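Local coordinates for protein possible galactose mutarotase (Streptomyces platensis subsp. rosaceus, PDB 4RNL) that is of unknown function but probably interconverts the alpha and beta anomers of galactose or a related aldose, at residues 83-88 with 174-179; 114-119 with 142-147. All coordinates share one frame; numbering follows the deposited sequence.

Contact 1. Residues 83-88 with 174-179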
loop_
_atom_site.group_PDB
_atom_site.type_symbol
_atom_site.label_atom_id
_atom_site.label_comp_id
_atom_site.label_asym_id
_atom_site.label_seq_id
_atom_site.Cartn_x
_atom_site.Cartn_y
_atom_site.Cartn_z
ATOM N N GLY A 83 4.221 3.976 6.664
ATOM C CA GLY A 83 4.547 5.361 6.999
ATOM C C GLY A 83 5.678 5.345 8.014
ATOM O O GLY A 83 6.034 4.258 8.487
ATOM N N ARG A 84 6.227 6.505 8.392
ATOM C CA ARG A 84 5.737 7.829 8.000
ATOM C C ARG A 84 6.054 8.169 6.546
ATOM O O ARG A 84 5.411 9.034 5.942
ATOM C CB ARG A 84 6.361 8.898 8.921
ATOM C CG ARG A 84 5.781 10.298 8.765
ATOM C CD ARG A 84 6.494 11.323 9.645
ATOM N NE ARG A 84 6.409 11.013 11.078
ATOM C CZ ARG A 84 6.483 11.940 12.034
ATOM N NH1 ARG A 84 6.616 13.221 11.707
ATOM N NH2 ARG A 84 6.410 11.597 13.315
ATOM N N TYR A 85 7.059 7.500 5.990
ATOM C CA TYR A 85 7.456 7.755 4.602
ATOM C C TYR A 85 7.563 6.441 3.837
ATOM O O TYR A 85 8.435 5.616 4.118
ATOM C CB TYR A 85 8.761 8.583 4.493
ATOM C CG TYR A 85 8.984 9.022 3.055
ATOM C CD1 TYR A 85 9.611 8.182 2.146
ATOM C CD2 TYR A 85 8.502 10.246 2.597
ATOM C CE1 TYR A 85 9.767 8.542 0.829
ATOM C CE2 TYR A 85 8.657 10.625 1.276
ATOM C CZ TYR A 85 9.290 9.761 0.396
ATOM O OH TYR A 85 9.451 10.107 -0.925
ATOM N N ALA A 86 6.678 6.253 2.865
ATOM C CA ALA A 86 6.649 5.005 2.103
ATOM C C ALA A 86 7.759 5.009 1.066
ATOM O O ALA A 86 8.042 6.038 0.445
ATOM C CB ALA A 86 5.305 4.810 1.429
ATOM N N ASN A 87 8.345 3.835 0.860
ATOM C CA ASN A 87 9.515 3.659 -0.000
ATOM C C ASN A 87 10.800 4.268 0.577
ATOM O O ASN A 87 10.940 4.391 1.799
ATOM C CB ASN A 87 9.246 4.115 -1.438
ATOM C CG ASN A 87 9.948 3.243 -2.451
ATOM O OD1 ASN A 87 11.083 3.518 -2.824
ATOM N ND2 ASN A 87 9.293 2.152 -2.863
ATOM N N ARG A 88 11.737 4.641 -0.288
ATOM C CA ARG A 88 13.111 4.861 0.152
ATOM C C ARG A 88 13.516 6.321 0.261
ATOM O O ARG A 88 13.118 7.155 -0.556
ATOM C CB ARG A 88 14.083 4.131 -0.787
ATOM C CG ARG A 88 13.920 2.629 -0.769
ATOM C CD ARG A 88 14.864 1.914 -1.720
ATOM N NE ARG A 88 14.802 0.472 -1.459
ATOM C CZ ARG A 88 13.874 -0.334 -1.962
ATOM N NH1 ARG A 88 12.950 0.149 -2.783
ATOM N NH2 ARG A 88 13.867 -1.626 -1.648
ATOM N N PRO A 174 7.191 21.165 10.813
ATOM C CA PRO A 174 7.440 20.698 9.440
ATOM C C PRO A 174 8.016 19.288 9.406
ATOM O O PRO A 174 8.883 18.937 10.217
ATOM C CB PRO A 174 8.464 21.708 8.904
ATOM C CG PRO A 174 8.164 22.970 9.669
ATOM C CD PRO A 174 7.752 22.512 11.052
ATOM N N THR A 175 7.499 18.476 8.492
ATOM C CA THR A 175 7.911 17.096 8.390
ATOM C C THR A 175 7.688 16.636 6.960
ATOM O O THR A 175 7.234 17.418 6.128
ATOM C CB THR A 175 7.117 16.217 9.380
ATOM O OG1 THR A 175 7.785 14.961 9.543
ATOM C CG2 THR A 175 5.672 15.991 8.909
ATOM N N VAL A 176 8.018 15.380 6.669
ATOM C CA VAL A 176 7.642 14.783 5.397
ATOM C C VAL A 176 6.697 13.622 5.687
ATOM O O VAL A 176 6.816 12.961 6.726
ATOM C CB VAL A 176 8.861 14.302 4.581
ATOM C CG1 VAL A 176 9.748 15.480 4.199
ATOM C CG2 VAL A 176 9.665 13.268 5.367
ATOM N N VAL A 177 5.736 13.413 4.785
ATOM C CA VAL A 177 4.704 12.388 4.945
ATOM C C VAL A 177 4.396 11.782 3.580
ATOM O O VAL A 177 4.244 12.503 2.590
ATOM C CB VAL A 177 3.385 12.970 5.496
ATOM C CG1 VAL A 177 2.402 11.827 5.804
ATOM C CG2 VAL A 177 3.617 13.785 6.729
ATOM N N ASN A 178 4.298 10.460 3.529
ATOM C CA ASN A 178 3.954 9.749 2.302
ATOM C C ASN A 178 3.370 8.411 2.730
ATOM O O ASN A 178 4.112 7.455 2.969
ATOM C CB ASN A 178 5.217 9.561 1.457
ATOM C CG ASN A 178 4.956 8.906 0.099
ATOM O OD1 ASN A 178 3.873 9.017 -0.485
ATOM N ND2 ASN A 178 5.968 8.212 -0.409
ATOM N N LEU A 179 2.048 8.347 2.878
ATOM C CA LEU A 179 1.411 7.124 3.374
ATOM C C LEU A 179 0.816 6.304 2.241
ATOM O O LEU A 179 0.268 6.855 1.294
ATOM C CB LEU A 179 0.308 7.472 4.368
ATOM C CG LEU A 179 0.716 8.450 5.466
ATOM C CD1 LEU A 179 -0.453 8.767 6.376
ATOM C CD2 LEU A 179 1.858 7.867 6.267
#
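Ala86 N donates to Asn178 O at 2.8 Å, and Asn178 N in turn donates to Arg84 O at 3.0 Å, nearly straight at 162°. These two bonds flank Tyr85 and make with Asn178 a single beta bridge of the parallel pattern. The side-chain amide adds a weak bond, ND2 to Ala86 O at 3.1 Å, while OD1 accepts the backbone N of His311. Chi1 of -176° sets Asn178 CG anti to the backbone N. Asn178 CB sits over one face of the Tyr85 ring in a CH-pi contact, 3.9 Å from the centroid, and ND2 lies above the ring nearer its rim, the amide turned 57° from the ring plane. The phenol OH bonds to Ser315 N.

A cis peptide joins Gly83 to Arg84, whose side chain runs across Val176 O, with CD 3.4 Å from that oxygen, to meet Thr175 tip to tip. The guanidinium is held by Ser139 OG and Gly148 O, and Thr175 OG1 by Pro147 O. Leu179 CD2 packs on Gly83 CA at 3.7 Å, where the lack of a side chain lets the leucine in. The pairing fixes the loop running into Asn87 and Arg88, which bind a glycerol, consistent with a place near the probable sugar site. The buried arginine charge would probably be stabilised by the hydroxyl and carbonyl dipoles of Ser139 and Gly148, with no carboxylate in this contact.

Contact 2. Residues 114-119 with 142-147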
loop_
_atom_site.group_PDB
_atom_site.type_symbol
_atom_site.label_atom_id
_atom_site.label_comp_id
_atom_site.label_asym_id
_atom_site.label_seq_id
_atom_site.Cartn_x
_atom_site.Cartn_y
_atom_site.Cartn_z
ATOM N N GLY A 114 9.638 3.971 6.395
ATOM C CA GLY A 114 9.466 4.562 7.704
ATOM C C GLY A 114 10.330 3.991 8.814
ATOM O O GLY A 114 10.207 4.411 9.961
ATOM N N GLY A 115 11.203 3.039 8.494
ATOM C CA GLY A 115 12.133 2.524 9.489
ATOM C C GLY A 115 11.656 1.243 10.150
ATOM O O GLY A 115 10.540 0.796 9.895
ATOM N N PRO A 116 12.501 0.644 11.002
ATOM C CA PRO A 116 12.156 -0.632 11.640
ATOM C C PRO A 116 10.860 -0.553 12.429
ATOM O O PRO A 116 10.092 -1.520 12.414
ATOM C CB PRO A 116 13.337 -0.879 12.585
ATOM C CG PRO A 116 14.490 -0.171 11.912
ATOM C CD PRO A 116 13.874 1.075 11.328
ATOM N N GLY A 117 10.627 0.565 13.112
ATOM C CA GLY A 117 9.376 0.776 13.827
ATOM C C GLY A 117 8.397 1.672 13.079
ATOM O O GLY A 117 7.687 2.476 13.692
ATOM N N GLY A 118 8.349 1.535 11.755
ATOM C CA GLY A 118 7.391 2.271 10.943
ATOM C C GLY A 118 5.935 1.953 11.265
ATOM O O GLY A 118 5.638 1.090 12.113
ATOM N N PHE A 119 5.026 2.634 10.563
ATOM C CA PHE A 119 3.588 2.563 10.845
ATOM C C PHE A 119 3.040 1.142 10.689
ATOM O O PHE A 119 2.015 0.799 11.275
ATOM C CB PHE A 119 2.799 3.505 9.916
ATOM C CG PHE A 119 2.975 4.995 10.208
ATOM C CD1 PHE A 119 3.863 5.453 11.175
ATOM C CD2 PHE A 119 2.214 5.931 9.508
ATOM C CE1 PHE A 119 3.996 6.831 11.434
ATOM C CE2 PHE A 119 2.348 7.302 9.749
ATOM C CZ PHE A 119 3.240 7.750 10.718
ATOM N N GLY A 142 10.161 13.014 16.442
ATOM C CA GLY A 142 11.381 12.228 16.550
ATOM C C GLY A 142 11.209 10.739 16.308
ATOM O O GLY A 142 12.202 10.005 16.270
ATOM N N GLU A 143 9.970 10.275 16.148
ATOM C CA GLU A 143 9.756 8.845 15.921
ATOM C C GLU A 143 10.437 8.415 14.636
ATOM O O GLU A 143 10.159 8.969 13.564
ATOM C CB GLU A 143 8.267 8.492 15.857
ATOM C CG GLU A 143 8.029 7.015 15.555
ATOM C CD GLU A 143 6.611 6.578 15.852
ATOM O OE1 GLU A 143 6.349 6.164 17.010
ATOM O OE2 GLU A 143 5.763 6.647 14.932
ATOM N N GLU A 144 11.330 7.433 14.757
ATOM C CA GLU A 144 12.170 6.974 13.648
ATOM C C GLU A 144 12.961 8.108 12.992
ATOM O O GLU A 144 13.339 8.016 11.824
ATOM C CB GLU A 144 11.341 6.227 12.601
ATOM C CG GLU A 144 10.835 4.858 13.064
ATOM C CD GLU A 144 11.959 3.852 13.256
ATOM O OE1 GLU A 144 13.079 4.075 12.732
ATOM O OE2 GLU A 144 11.731 2.835 13.942
ATOM N N GLY A 145 13.216 9.172 13.745
ATOM C CA GLY A 145 14.025 10.269 13.236
ATOM C C GLY A 145 13.260 11.377 12.530
ATOM O O GLY A 145 13.835 12.416 12.241
ATOM N N PHE A 146 11.973 11.169 12.254
ATOM C CA PHE A 146 11.173 12.183 11.563
ATOM C C PHE A 146 10.746 13.260 12.556
ATOM O O PHE A 146 10.289 12.943 13.651
ATOM C CB PHE A 146 9.942 11.541 10.903
ATOM C CG PHE A 146 10.275 10.583 9.791
ATOM C CD1 PHE A 146 10.460 11.044 8.497
ATOM C CD2 PHE A 146 10.392 9.219 10.034
ATOM C CE1 PHE A 146 10.773 10.167 7.459
ATOM C CE2 PHE A 146 10.710 8.331 9.003
ATOM C CZ PHE A 146 10.897 8.802 7.716
ATOM N N PRO A 147 10.895 14.541 12.179
ATOM C CA PRO A 147 10.548 15.629 13.098
ATOM C C PRO A 147 9.040 15.897 13.127
ATOM O O PRO A 147 8.333 15.630 12.153
ATOM C CB PRO A 147 11.303 16.826 12.508
ATOM C CG PRO A 147 11.314 16.552 11.031
ATOM C CD PRO A 147 11.378 15.038 10.879
HETATM O O HOH W 1 6.703 4.929 12.879
HETATM O O HOH W 2 7.901 3.126 16.351
#
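Glu144 reaches across to the Gly115–Gly118 turn and accepts Gly117 N on OE2 at 2.7 Å. The donor stands above the carboxylate, 53° out of its plane. Glu144 CG lies anti to the carbonyl carbon, and one bend, at chi2 (-68°), turns CD toward Gly117. This shape lays the aliphatic part of the side chain against Gly114 O, with CG 3.2 Å away, and leaves OE1 beside Pro116 CD and Gly115 CA. At Gly115 and Gly117 a CB would run into the two carboxylate oxygens, so the glycines let the acid come close to the backbone.

The turn is type I, closed by Gly118 N on Gly115 O, and belongs to the loop between strands 111-112 and 125-129. The facing segment links strands 132-139 and 150-159, neighbours in the large antiparallel sheet of the beta-sandwich of the galactose mutarotase family.

Glu143 takes the contrasting shape. Its chain stays extended beyond CG, carrying the carboxylate to the edge of the Phe119 ring; OE2 lies there 3.9 Å from CE1, with the two planes 72° apart. Ser139 OG also bonds to OE2, and Arg137 forms a salt bridge with OE1. A water bridges Gly117 O and Glu143 OE2, 2.8 Å from each. A second water donates to Gly117 O and, weakly, to Glu143 OE1. Phe146 turns its ring edge to Gly114 O, with CE2 4.1 Å from that oxygen.

In the fold
The two contacts lie about 9 Å apart, centre to centre, and share a border: Gly83 O probably accepts a hydrogen bond from Phe119 N, and Pro174 O packs on Pro147 CG, so each segment of contact 1 meets one of contact 2. Contact 1 is wholly buried and ties the loop after strand 81-82 to the segment leading into strand 180-185, the neighbour of strand 81-82 in the seven-stranded sheet. Contact 2, farther from the chain's centre and partly exposed, joins two loops beside the nine-stranded sheet. The chemistry follows: backbone pairing and a covered aromatic face inside, carboxylates and bridging waters outside. Ser139 serves both, bonding Arg84 and Glu143.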